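Local coordinates for protein methyl-coenzyme M reductase I beta subunit (Methanosarcina barkeri, PDB 1E6Y) that forms the beta subunit of methyl-coenzyme M reductase, the nickel F430 enzyme that releases methane from methyl-coenzyme M with coenzyme B in the last step of methanogenesis, at residues V18-L23 / Q233-A238; V42-A47 / G169-I174; A52-K57 / G69-I74; Y249-E254 / V269-E274; T263-V268 / D333-E338. All blocks are in the same frame, centred on the assembly; numbering follows the deposited sequence.

Contact 1. Residues V18-L23 / Q233-A238; sequences VDIMSL and QLLGLA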
# COMPACT_ATOMS: atom_id res chain seq x y z
N VAL E 18 -37.47 19.65 18.79
CA VAL E 18 -36.72 19.33 17.58
C VAL E 18 -36.79 17.84 17.30
O VAL E 18 -36.36 17.01 18.12
CB VAL E 18 -35.24 19.76 17.71
CG1 VAL E 18 -34.47 19.44 16.44
CG2 VAL E 18 -35.15 21.25 18.01
N ASP E 19 -37.36 17.48 16.15
CA ASP E 19 -37.41 16.09 15.72
C ASP E 19 -35.99 15.66 15.38
O ASP E 19 -35.29 16.34 14.63
CB ASP E 19 -38.30 15.96 14.48
CG ASP E 19 -38.69 14.53 14.18
OD1 ASP E 19 -37.79 13.70 13.91
OD2 ASP E 19 -39.90 14.23 14.18
N ILE E 20 -35.56 14.51 15.91
CA ILE E 20 -34.19 14.05 15.71
C ILE E 20 -33.89 13.75 14.24
O ILE E 20 -32.74 13.83 13.81
CB ILE E 20 -33.86 12.81 16.58
CG1 ILE E 20 -34.72 11.62 16.17
CG2 ILE E 20 -34.06 13.14 18.05
CD1 ILE E 20 -34.27 10.32 16.79
N MET E 21 -34.93 13.48 13.46
CA MET E 21 -34.77 13.26 12.02
C MET E 21 -34.29 14.51 11.29
O MET E 21 -33.63 14.42 10.26
CB MET E 21 -36.09 12.79 11.40
CG MET E 21 -36.49 11.39 11.82
SD MET E 21 -35.33 10.14 11.24
CE MET E 21 -35.45 8.94 12.57
N SER E 22 -34.64 15.68 11.83
CA SER E 22 -34.23 16.94 11.24
C SER E 22 -32.75 17.22 11.51
O SER E 22 -32.17 18.14 10.94
CB SER E 22 -35.08 18.09 11.80
OG SER E 22 -34.73 18.37 13.14
N LEU E 23 -32.16 16.43 12.41
CA LEU E 23 -30.75 16.55 12.76
C LEU E 23 -29.85 15.68 11.89
O LEU E 23 -28.62 15.74 12.00
CB LEU E 23 -30.55 16.18 14.24
CG LEU E 23 -31.31 17.03 15.26
CD1 LEU E 23 -31.05 16.49 16.66
CD2 LEU E 23 -30.90 18.49 15.15
N GLN E 233 -28.61 6.23 15.53
CA GLN E 233 -27.49 7.16 15.45
C GLN E 233 -27.90 8.60 15.79
O GLN E 233 -27.14 9.34 16.41
CB GLN E 233 -26.85 7.10 14.07
CG GLN E 233 -26.19 5.76 13.76
CD GLN E 233 -25.23 5.32 14.85
OE1 GLN E 233 -25.48 4.34 15.55
NE2 GLN E 233 -24.13 6.05 15.01
N LEU E 234 -29.12 8.97 15.43
CA LEU E 234 -29.60 10.33 15.64
C LEU E 234 -29.94 10.62 17.09
O LEU E 234 -29.79 11.76 17.55
CB LEU E 234 -30.81 10.61 14.74
CG LEU E 234 -30.49 10.72 13.25
CD1 LEU E 234 -31.75 11.01 12.46
CD2 LEU E 234 -29.46 11.82 13.03
N LEU E 235 -30.36 9.60 17.84
CA LEU E 235 -30.49 9.73 19.29
C LEU E 235 -29.12 9.98 19.92
O LEU E 235 -28.98 10.85 20.79
CB LEU E 235 -31.13 8.48 19.89
CG LEU E 235 -32.64 8.34 19.69
CD1 LEU E 235 -33.07 6.93 20.09
CD2 LEU E 235 -33.38 9.38 20.53
N GLY E 236 -28.10 9.29 19.42
CA GLY E 236 -26.74 9.53 19.86
C GLY E 236 -26.26 10.94 19.54
O GLY E 236 -25.76 11.65 20.42
N LEU E 237 -26.45 11.36 18.29
CA LEU E 237 -26.09 12.71 17.87
C LEU E 237 -26.80 13.77 18.72
O LEU E 237 -26.16 14.70 19.22
CB LEU E 237 -26.44 12.92 16.39
CG LEU E 237 -26.24 14.33 15.82
CD1 LEU E 237 -24.78 14.74 15.90
CD2 LEU E 237 -26.72 14.37 14.39
N ALA E 238 -28.11 13.63 18.88
CA ALA E 238 -28.90 14.61 19.62
C ALA E 238 -28.46 14.71 21.08
O ALA E 238 -28.18 15.81 21.58
CB ALA E 238 -30.38 14.24 19.55

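Contact 2. Residues V42-A47 / G169-I174; sequences VAVNLA and GQVQGI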
# COMPACT_ATOMS: atom_id res chain seq x y z
N VAL E 42 -9.43 25.27 2.31
CA VAL E 42 -8.08 24.93 2.75
C VAL E 42 -7.35 26.15 3.33
O VAL E 42 -7.75 27.29 3.11
CB VAL E 42 -7.20 24.35 1.60
CG1 VAL E 42 -7.81 23.05 1.09
CG2 VAL E 42 -7.04 25.37 0.47
N ALA E 43 -6.31 25.88 4.11
CA ALA E 43 -5.42 26.91 4.62
C ALA E 43 -4.11 26.86 3.84
O ALA E 43 -3.64 25.78 3.47
CB ALA E 43 -5.15 26.69 6.10
N VAL E 44 -3.55 28.02 3.56
CA VAL E 44 -2.24 28.10 2.92
C VAL E 44 -1.30 28.92 3.79
O VAL E 44 -1.66 30.00 4.26
CB VAL E 44 -2.33 28.76 1.51
CG1 VAL E 44 -0.94 28.91 0.91
CG2 VAL E 44 -3.20 27.91 0.61
N ASN E 45 -0.12 28.37 4.06
CA ASN E 45 0.86 29.03 4.89
C ASN E 45 1.80 29.88 4.03
O ASN E 45 2.78 29.37 3.47
CB ASN E 45 1.66 27.98 5.68
CG ASN E 45 2.54 28.60 6.75
OD1 ASN E 45 2.76 29.81 6.78
ND2 ASN E 45 3.06 27.76 7.64
N LEU E 46 1.48 31.16 3.91
CA LEU E 46 2.25 32.08 3.08
C LEU E 46 3.65 32.30 3.63
O LEU E 46 4.62 32.39 2.87
CB LEU E 46 1.53 33.43 2.98
CG LEU E 46 0.16 33.44 2.29
CD1 LEU E 46 -0.33 34.87 2.19
CD2 LEU E 46 0.26 32.81 0.92
N ALA E 47 3.76 32.40 4.95
CA ALA E 47 5.06 32.50 5.61
C ALA E 47 5.90 31.26 5.30
O ALA E 47 7.08 31.36 4.99
CB ALA E 47 4.88 32.65 7.12
N GLY E 169 4.60 20.50 1.65
CA GLY E 169 3.99 21.65 1.01
C GLY E 169 3.44 22.62 2.05
O GLY E 169 3.73 22.49 3.24
N GLN E 170 2.62 23.57 1.61
CA GLN E 170 2.13 24.61 2.50
C GLN E 170 0.61 24.76 2.43
O GLN E 170 0.07 25.83 2.73
CB GLN E 170 2.80 25.94 2.19
CG GLN E 170 4.32 25.93 2.31
CD GLN E 170 4.80 25.67 3.72
OE1 GLN E 170 4.11 25.98 4.69
NE2 GLN E 170 6.01 25.14 3.85
N VAL E 171 -0.07 23.70 2.02
CA VAL E 171 -1.53 23.70 1.94
C VAL E 171 -2.09 22.57 2.80
O VAL E 171 -1.64 21.43 2.71
CB VAL E 171 -2.01 23.50 0.47
CG1 VAL E 171 -3.53 23.62 0.40
CG2 VAL E 171 -1.36 24.52 -0.45
N GLN E 172 -3.01 22.92 3.70
CA GLN E 172 -3.68 21.93 4.54
C GLN E 172 -5.16 22.23 4.60
O GLN E 172 -5.56 23.39 4.64
CB GLN E 172 -3.16 21.97 5.98
CG GLN E 172 -1.67 21.81 6.18
CD GLN E 172 -1.28 21.96 7.65
OE1 GLN E 172 -2.12 21.80 8.54
NE2 GLN E 172 -0.03 22.33 7.90
N GLY E 173 -5.96 21.18 4.81
CA GLY E 173 -7.35 21.37 5.15
C GLY E 173 -7.69 20.64 6.43
O GLY E 173 -6.80 20.09 7.09
N ILE E 174 -8.97 20.63 6.78
CA ILE E 174 -9.45 19.89 7.95
C ILE E 174 -9.43 18.38 7.68
O ILE E 174 -9.16 17.59 8.58
CB ILE E 174 -10.88 20.35 8.33
CG1 ILE E 174 -10.84 21.82 8.76
CG2 ILE E 174 -11.44 19.49 9.45
CD1 ILE E 174 -12.20 22.44 8.92
O HOH W 1 3.28 24.55 6.92

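Contact 3. Residues A52-K57 / G69-I74; sequences ALASGK and GLNYDI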
# COMPACT_ATOMS: atom_id res chain seq x y z
N ALA E 52 10.30 28.57 2.46
CA ALA E 52 10.66 27.46 1.58
C ALA E 52 11.33 27.95 0.30
O ALA E 52 12.32 27.36 -0.15
CB ALA E 52 9.41 26.64 1.23
N LEU E 53 10.80 29.02 -0.28
CA LEU E 53 11.38 29.61 -1.49
C LEU E 53 12.81 30.08 -1.25
O LEU E 53 13.69 29.82 -2.07
CB LEU E 53 10.53 30.79 -1.96
CG LEU E 53 9.21 30.46 -2.66
CD1 LEU E 53 8.39 31.72 -2.82
CD2 LEU E 53 9.49 29.82 -4.01
N ALA E 54 13.03 30.72 -0.11
CA ALA E 54 14.33 31.31 0.20
C ALA E 54 15.39 30.25 0.51
O ALA E 54 16.53 30.37 0.07
CB ALA E 54 14.20 32.28 1.37
N SER E 55 14.99 29.21 1.24
CA SER E 55 15.95 28.23 1.76
C SER E 55 16.05 26.98 0.90
O SER E 55 17.02 26.22 1.03
CB SER E 55 15.57 27.84 3.19
OG SER E 55 14.34 27.15 3.22
N GLY E 56 15.04 26.73 0.07
CA GLY E 56 14.99 25.50 -0.69
C GLY E 56 14.47 24.33 0.13
O GLY E 56 14.46 23.20 -0.35
N LYS E 57 14.08 24.60 1.38
CA LYS E 57 13.54 23.57 2.26
C LYS E 57 12.08 23.30 1.95
O LYS E 57 11.18 24.00 2.43
CB LYS E 57 13.70 23.98 3.72
CG LYS E 57 15.12 23.84 4.23
CD LYS E 57 15.23 24.22 5.69
CE LYS E 57 16.64 23.96 6.20
NZ LYS E 57 16.76 24.26 7.65
N GLY E 69 17.68 29.36 -4.45
CA GLY E 69 16.95 30.27 -3.60
C GLY E 69 16.20 31.36 -4.35
O GLY E 69 16.72 31.94 -5.31
N LEU E 70 14.96 31.59 -3.95
CA LEU E 70 14.15 32.69 -4.49
C LEU E 70 13.65 33.55 -3.34
O LEU E 70 13.04 33.06 -2.39
CB LEU E 70 12.96 32.14 -5.28
CG LEU E 70 13.27 31.30 -6.53
CD1 LEU E 70 11.99 30.70 -7.07
CD2 LEU E 70 13.96 32.16 -7.59
N ASN E 71 13.98 34.84 -3.39
CA ASN E 71 13.61 35.77 -2.33
C ASN E 71 12.39 36.60 -2.73
O ASN E 71 12.52 37.67 -3.33
CB ASN E 71 14.78 36.69 -1.99
CG ASN E 71 16.01 35.92 -1.57
OD1 ASN E 71 15.94 35.03 -0.72
ND2 ASN E 71 17.14 36.20 -2.22
N TYR E 72 11.21 36.03 -2.48
CA TYR E 72 9.95 36.70 -2.78
C TYR E 72 9.30 37.13 -1.47
O TYR E 72 9.25 36.36 -0.51
CB TYR E 72 9.00 35.75 -3.51
CG TYR E 72 9.50 35.24 -4.85
CD1 TYR E 72 10.56 35.86 -5.52
CD2 TYR E 72 8.87 34.16 -5.47
CE1 TYR E 72 10.98 35.41 -6.77
CE2 TYR E 72 9.28 33.71 -6.72
CZ TYR E 72 10.33 34.34 -7.37
OH TYR E 72 10.71 33.91 -8.62
N ASP E 73 8.80 38.36 -1.44
CA ASP E 73 8.09 38.84 -0.27
C ASP E 73 6.62 38.43 -0.34
O ASP E 73 5.76 39.22 -0.72
CB ASP E 73 8.21 40.36 -0.15
CG ASP E 73 7.73 40.89 1.19
OD1 ASP E 73 7.46 40.08 2.10
OD2 ASP E 73 7.63 42.12 1.33
N ILE E 74 6.35 37.17 0.01
CA ILE E 74 4.99 36.63 -0.05
C ILE E 74 4.09 37.31 0.98
O ILE E 74 3.02 37.81 0.65
CB ILE E 74 4.99 35.11 0.21
CG1 ILE E 74 5.99 34.41 -0.73
CG2 ILE E 74 3.58 34.55 0.03
CD1 ILE E 74 5.67 34.56 -2.21
O HOH W 2 17.55 32.72 -0.97

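Contact 4. Residues Y249-E254 / V269-E274; sequences YDIVKE and VRRAIE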
# COMPACT_ATOMS: atom_id res chain seq x y z
N TYR E 249 -25.16 18.57 29.89
CA TYR E 249 -24.79 19.72 30.70
C TYR E 249 -25.13 19.52 32.18
O TYR E 249 -24.32 19.82 33.05
CB TYR E 249 -25.48 20.98 30.18
CG TYR E 249 -25.13 22.23 30.95
CD1 TYR E 249 -24.02 23.00 30.61
CD2 TYR E 249 -25.87 22.61 32.07
CE1 TYR E 249 -23.66 24.12 31.35
CE2 TYR E 249 -25.52 23.72 32.82
CZ TYR E 249 -24.41 24.47 32.46
OH TYR E 249 -24.06 25.57 33.21
N ASP E 250 -26.34 19.03 32.45
CA ASP E 250 -26.81 18.86 33.81
C ASP E 250 -26.05 17.77 34.56
O ASP E 250 -25.73 17.93 35.74
CB ASP E 250 -28.31 18.53 33.83
CG ASP E 250 -29.18 19.74 33.56
OD1 ASP E 250 -28.67 20.88 33.55
OD2 ASP E 250 -30.40 19.56 33.35
N ILE E 251 -25.75 16.67 33.87
CA ILE E 251 -25.00 15.58 34.48
C ILE E 251 -23.58 16.03 34.81
O ILE E 251 -23.09 15.76 35.91
CB ILE E 251 -24.97 14.33 33.56
CG1 ILE E 251 -26.38 13.73 33.48
CG2 ILE E 251 -23.98 13.30 34.09
CD1 ILE E 251 -26.50 12.56 32.52
N VAL E 252 -22.98 16.80 33.91
CA VAL E 252 -21.65 17.35 34.16
C VAL E 252 -21.68 18.32 35.33
O VAL E 252 -20.85 18.22 36.25
CB VAL E 252 -21.10 18.07 32.90
CG1 VAL E 252 -19.80 18.80 33.22
CG2 VAL E 252 -20.86 17.06 31.79
N LYS E 253 -22.68 19.19 35.36
CA LYS E 253 -22.77 20.21 36.39
C LYS E 253 -22.94 19.62 37.79
O LYS E 253 -22.28 20.06 38.74
CB LYS E 253 -23.91 21.18 36.09
CG LYS E 253 -23.95 22.39 37.02
CD LYS E 253 -25.06 23.34 36.62
CE LYS E 253 -25.38 24.32 37.74
NZ LYS E 253 -24.21 25.19 38.05
N GLU E 254 -23.76 18.59 37.92
CA GLU E 254 -24.02 17.99 39.23
C GLU E 254 -22.89 17.07 39.69
O GLU E 254 -22.87 16.65 40.85
CB GLU E 254 -25.35 17.24 39.23
CG GLU E 254 -25.38 15.95 38.43
CD GLU E 254 -26.78 15.35 38.34
OE1 GLU E 254 -26.91 14.22 37.83
OE2 GLU E 254 -27.75 16.02 38.77
N VAL E 269 -27.75 6.37 35.68
CA VAL E 269 -28.71 5.32 36.01
C VAL E 269 -29.97 5.90 36.66
O VAL E 269 -31.08 5.54 36.26
CB VAL E 269 -28.08 4.26 36.94
CG1 VAL E 269 -29.08 3.14 37.22
CG2 VAL E 269 -26.82 3.68 36.30
N ARG E 270 -29.80 6.85 37.56
CA ARG E 270 -30.92 7.49 38.25
C ARG E 270 -31.85 8.14 37.22
O ARG E 270 -33.05 7.85 37.17
CB ARG E 270 -30.44 8.57 39.22
CG ARG E 270 -31.59 9.26 39.96
CD ARG E 270 -31.15 10.44 40.77
NE ARG E 270 -30.71 11.62 40.04
CZ ARG E 270 -29.46 12.08 40.00
NH1 ARG E 270 -28.51 11.44 40.66
NH2 ARG E 270 -29.16 13.18 39.31
N ARG E 271 -31.25 8.95 36.34
CA ARG E 271 -32.05 9.61 35.31
C ARG E 271 -32.70 8.69 34.31
O ARG E 271 -33.85 8.91 33.87
CB ARG E 271 -31.15 10.64 34.60
CG ARG E 271 -30.81 11.80 35.54
CD ARG E 271 -29.66 12.60 34.99
NE ARG E 271 -29.20 13.74 35.73
CZ ARG E 271 -29.75 14.95 35.80
NH1 ARG E 271 -29.22 15.94 36.50
NH2 ARG E 271 -30.89 15.17 35.15
N ALA E 272 -32.02 7.61 33.96
CA ALA E 272 -32.58 6.62 33.05
C ALA E 272 -33.79 5.91 33.66
O ALA E 272 -34.76 5.62 32.96
CB ALA E 272 -31.52 5.59 32.66
N ILE E 273 -33.74 5.67 34.97
CA ILE E 273 -34.85 5.06 35.69
C ILE E 273 -36.03 6.03 35.82
O ILE E 273 -37.17 5.66 35.57
CB ILE E 273 -34.41 4.59 37.11
CG1 ILE E 273 -33.46 3.40 36.98
CG2 ILE E 273 -35.63 4.19 37.94
CD1 ILE E 273 -32.74 3.05 38.27
N GLU E 274 -35.73 7.28 36.14
CA GLU E 274 -36.75 8.32 36.26
C GLU E 274 -37.49 8.53 34.94
O GLU E 274 -38.70 8.75 34.93
CB GLU E 274 -36.12 9.64 36.71
CG GLU E 274 -35.73 9.67 38.18
CD GLU E 274 -34.83 10.84 38.54
OE1 GLU E 274 -34.31 11.51 37.62
OE2 GLU E 274 -34.60 11.07 39.74
O HOH W 3 -31.83 17.88 35.20

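Contact 5. Residues T263-V268 / D333-E338; sequences TVIESV and DILEKE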
# COMPACT_ATOMS: atom_id res chain seq x y z
N THR E 263 -19.52 8.53 40.08
CA THR E 263 -20.72 9.28 40.44
C THR E 263 -21.52 9.71 39.21
O THR E 263 -22.74 9.87 39.29
CB THR E 263 -20.38 10.53 41.29
OG1 THR E 263 -19.52 11.41 40.55
CG2 THR E 263 -19.70 10.13 42.59
N VAL E 264 -20.85 9.85 38.07
CA VAL E 264 -21.54 10.12 36.81
C VAL E 264 -22.44 8.93 36.45
O VAL E 264 -23.55 9.12 35.96
CB VAL E 264 -20.53 10.37 35.66
CG1 VAL E 264 -21.25 10.44 34.32
CG2 VAL E 264 -19.78 11.67 35.91
N ILE E 265 -21.99 7.73 36.78
CA ILE E 265 -22.79 6.53 36.57
C ILE E 265 -24.06 6.55 37.41
O ILE E 265 -25.14 6.22 36.92
CB ILE E 265 -21.95 5.25 36.88
CG1 ILE E 265 -20.96 5.02 35.73
CG2 ILE E 265 -22.86 4.03 37.03
CD1 ILE E 265 -19.78 4.18 36.10
N GLU E 266 -23.96 7.05 38.64
CA GLU E 266 -25.13 7.20 39.51
C GLU E 266 -26.15 8.16 38.88
O GLU E 266 -27.34 7.85 38.82
CB GLU E 266 -24.70 7.72 40.88
CG GLU E 266 -25.79 7.65 41.94
CD GLU E 266 -25.39 8.31 43.25
OE1 GLU E 266 -24.17 8.49 43.49
OE2 GLU E 266 -26.29 8.66 44.04
N SER E 267 -25.65 9.27 38.35
CA SER E 267 -26.48 10.25 37.64
C SER E 267 -27.17 9.63 36.43
O SER E 267 -28.37 9.85 36.21
CB SER E 267 -25.63 11.43 37.17
OG SER E 267 -25.15 12.17 38.27
N VAL E 268 -26.41 8.87 35.65
CA VAL E 268 -26.92 8.28 34.41
C VAL E 268 -28.00 7.24 34.70
O VAL E 268 -29.06 7.25 34.07
CB VAL E 268 -25.78 7.64 33.58
CG1 VAL E 268 -26.35 6.81 32.42
CG2 VAL E 268 -24.87 8.73 33.03
N ASP E 333 -17.69 0.07 31.32
CA ASP E 333 -17.42 -1.16 32.06
C ASP E 333 -18.19 -1.16 33.38
O ASP E 333 -18.95 -2.09 33.66
CB ASP E 333 -15.91 -1.28 32.32
CG ASP E 333 -15.49 -2.66 32.80
OD1 ASP E 333 -16.34 -3.56 32.95
OD2 ASP E 333 -14.28 -2.84 33.02
N ILE E 334 -18.04 -0.09 34.15
CA ILE E 334 -18.67 0.02 35.47
C ILE E 334 -20.19 0.19 35.35
O ILE E 334 -20.94 -0.32 36.19
CB ILE E 334 -18.08 1.20 36.28
CG1 ILE E 334 -16.58 0.98 36.50
CG2 ILE E 334 -18.77 1.29 37.64
CD1 ILE E 334 -15.88 2.20 37.08
N LEU E 335 -20.64 0.85 34.28
CA LEU E 335 -22.07 0.99 34.01
C LEU E 335 -22.73 -0.37 33.82
O LEU E 335 -23.83 -0.62 34.32
CB LEU E 335 -22.31 1.85 32.77
CG LEU E 335 -23.76 2.10 32.36
CD1 LEU E 335 -24.47 2.89 33.45
CD2 LEU E 335 -23.82 2.84 31.04
N GLU E 336 -22.06 -1.26 33.08
CA GLU E 336 -22.57 -2.60 32.86
C GLU E 336 -22.63 -3.38 34.16
O GLU E 336 -23.60 -4.10 34.42
CB GLU E 336 -21.70 -3.36 31.85
CG GLU E 336 -21.78 -2.83 30.42
CD GLU E 336 -21.17 -3.78 29.40
OE1 GLU E 336 -20.38 -4.66 29.80
OE2 GLU E 336 -21.47 -3.64 28.20
N LYS E 337 -21.60 -3.23 34.98
CA LYS E 337 -21.52 -3.93 36.26
C LYS E 337 -22.52 -3.38 37.28
O LYS E 337 -23.01 -4.12 38.13
CB LYS E 337 -20.10 -3.87 36.82
CG LYS E 337 -19.17 -4.86 36.14
CD LYS E 337 -17.71 -4.60 36.44
CE LYS E 337 -16.85 -5.74 35.91
NZ LYS E 337 -17.03 -5.96 34.45
N GLU E 338 -22.92 -2.13 37.07
CA GLU E 338 -23.92 -1.48 37.92
C GLU E 338 -25.35 -1.90 37.57
O GLU E 338 -26.19 -2.01 38.45
CB GLU E 338 -23.77 0.04 37.82
CG GLU E 338 -24.78 0.84 38.64
CD GLU E 338 -24.71 0.53 40.13
OE1 GLU E 338 -25.78 0.34 40.74
OE2 GLU E 338 -23.60 0.50 40.69

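Contact 1. Residues V18-L23 / Q233-A238
Leu-234 lies against the 3-10 turn 20-23, its two methyls spread along the turn. CD1 rests on the carbonyl of the first turn residue, with Ile-20 O 3.3 Å from Leu-234 CD1, and CD2 reaches toward the carbonyl carbon of Leu-23. Met-21 bends at both chi2 and chi3, which brings its sulfur back across Leu-234 at about a right angle; Met-21 SD is 3.9 Å from Leu-234 CD1. Ile-20 holds CG1 between the backbone N and the carbonyl carbon (chi1 64°), the crowded position. From there CD1 extends obliquely over Leu-235, 3.9 Å from Leu-235 CG, while CG2 faces Ala-238. Ala-238 CB, one turn on from Leu-234, also takes Leu-23 CD1 at 3.7 Å, and Leu-237 CD2 approaches Leu-23 O at 3.3 Å. No hydrogen bond crosses this apolar seam. The turn is shaped from within: Asp-19 OD1 accepts from Met-21 N at 2.9 Å, an Asx turn, and Asp-19 O is gripped by both the backbone N and the hydroxyl of Ser-22. The contact thus fastens the end of strand 13-19, paired with strand 3-7, onto helix 228-241. On that helix Leu-237 also packs against helix 204-221, and Leu-235 against helix 296-318.

Contact 2. Residues V42-A47 / G169-I174
Three backbone hydrogen bonds tie strand 41-45 to residues 170-172, which include the short strand 171-172, in an antiparallel sheet. Ala-43 N donates to Gln-172 O over 2.7 Å, nearly straight (169°) and almost along the C=O axis. The return bond, from Gln-172 N to Ala-43 O, is 2.9 Å long and completes a hydrogen-bonded pair. One step on, Asn-45 N donates to Gln-170 O, framing the non-hydrogen-bonded pair of Val-44 and Val-171. Beside that pair the CA-H of Val-44 makes a contact with Gln-170 O, with 3.2 Å between Val-44 CA and the oxygen.

The side chains of Asn-45 and Gln-170 cross obliquely, with their amide planes 78° apart, and Gln-170 folds back at chi2 so that OE1 lies over the CB of Asn-45. They are joined through one water, which donates to Gln-170 OE1 at 2.8 Å and accepts a longer bond of 3.3 Å from Asn-45 ND2. The other end of the Asn-45 amide is engaged as an N-cap: OD1 accepts from Gly-48 N at the start of helix 46-55.

Further out, Val-44 and Val-171 lie side by side, CG2 to CG2 at 4.0 Å. Val-42 crosses Val-171 obliquely, and its CG2 stands 3.9 Å from Val-171 CG1. Strand 107-111 continues the sheet beyond strand 41-45. Helix 125-141 packs on Val-42 and Val-171, while helix 405-416 lies against Ala-43 and Gln-172 on the other face.

Contact 3. Residues A52-K57 / G69-I74
Leu-53 sits in the last turn of helix 46-55, and the extended loop 69-74 folds back along this C-terminal end. The helix is followed by Gly-56, whose positive phi (80°) would jam a CB against the preceding carbonyl O. Starting at the backbone, Leu-53 CB touches the carbonyl of the loop, 3.4 Å from Leu-70 O. With CG anti to the carbonyl carbon, the two methyls then part. CD2 meets Leu-70 CD1 at 4.0 Å as the two leucines cross obliquely. Leu-53 CD1 lies 3.6 Å from Tyr-72 CD2 and 4.0 Å from Ile-74 CD1, the leucine side chain crossing both at about a right angle. The tyrosine is held at its far end by a hydrogen bond to Thr-144, its ring is stacked with Phe-142, and Leu-70 CB lies over the rim of one ring face. Helix 149-157 packs on Leu-53, Leu-70 and Tyr-72, so this apolar cluster joins three parts of the fold.

On the backbone, Leu-70 N donates to Leu-53 O over 2.9 Å; the bond is almost straight (175°), but the donor stands 49° above the carbonyl plane. At the outer margin one water donates to both Ala-54 O and Asn-71 OD1, 2.8 Å from each oxygen.

Contact 4. Residues Y249-E254 / V269-E274
A salt-bridge network centred on Glu-254 links two successive helices, 247-255 and 261-274, whose contacting segments run roughly antiparallel (138° between their directions). The segment axes come no nearer than 12.4 Å, so long side chains do the bridging. Glu-254 starts from the crowded rotamer, CG between the backbone N and the carbonyl carbon, and then extends fully to meet two arginines tip to tip. Arg-271, straight from CG to NE, takes the carboxylate side-on: NE donates to Glu-254 OE1 at 3.1 Å and NH1 to Glu-254 OE2 at 2.7 Å. The carboxylate and this guanidinium are turned 38° apart, and both oxygens are approached from above the carboxylate plane.

Arg-270 bends at chi3 to come in from another direction, its guanidinium 62° from the carboxylate, and NH2 donates to Glu-254 OE1 at 2.9 Å. Ser-267 adds its hydroxyl to the same OE1, so three side chains grip that oxygen. Such a concentration of positive charge would be expected to keep Glu-254 ionised.

Ile-251 slides past Arg-271 in the opposite direction, its CG1 3.8 Å from Arg-271 CD. An alanine in place of Arg-271 would remove the two-nitrogen grip and this aliphatic overlap, and would probably loosen the link between the helices. The remaining guanidinium nitrogen works through a water: Arg-271 NH2 donates to it over 2.9 Å, and it donates in turn to Asp-250 OD2, also at 2.9 Å.

Contact 5. Residues T263-V268 / D333-E338
Lys-337 NZ is gripped by two acidic groups: Asp-333 OD1, one turn back on helix 323-339 and 2.9 Å from NZ, and an acidic side chain of another chain in the assembly. The aspartate offers its syn lone pair to the lysine, while its OD2 meets Tyr-103 of the gamma subunit and a basic side chain of another chain.

Between the helices the contact is carried by carbon. Ile-265 of helix 261-274, CG1 anti to the carbonyl carbon, crosses Ile-334 at about a right angle and presses CD1 into its branch point. Ile-265 CD1 is 3.4 Å from both CB and CG2 of Ile-334, tighter than usual van der Waals contact. The other branch, Ile-265 CG2, lies 4.1 Å from Leu-335 CD1 and touches the CG methylene of Glu-338. A glycine in place of Ile-265 would remove both branches that touch helix 323-339 and would probably weaken the packing of the two helices, whose segments cross at -53° with axes 10.1 Å apart.

Glu-338 hydrogen-bonds through its carboxylate to the hydroxyl of Tyr-2 and the backbone N of Tyr-6 of the gamma subunit. The chemistry is therefore divided: tight, non-directional apolar packing joins the helices, while charged groups of helix 323-339, beside their own Lys-337/Asp-333 pair, bond to other subunits.

Contacts 4 and 5 share helix 261-274, with centres 11 Å apart; Val-269 CG2 of the first packs on Leu-335 CD1 of the second at 3.8 Å, and their segments alternate along the chain. Contact 1 lies on the same side of the chain's centre as contact 4, about 19 Å from it between centres. Contacts 2 and 3 form another pair, both using helix 46-55. Their centres are 16 Å apart, and they touch where Leu-46 O meets Ile-74 CG2 at 3.7 Å. This pair lies on the opposite side of the chain's centre from contacts 1 and 4, contact 3 being 58 Å from contact 4 between centres. None of the five includes residues of the coenzyme M, coenzyme B or F430 pockets.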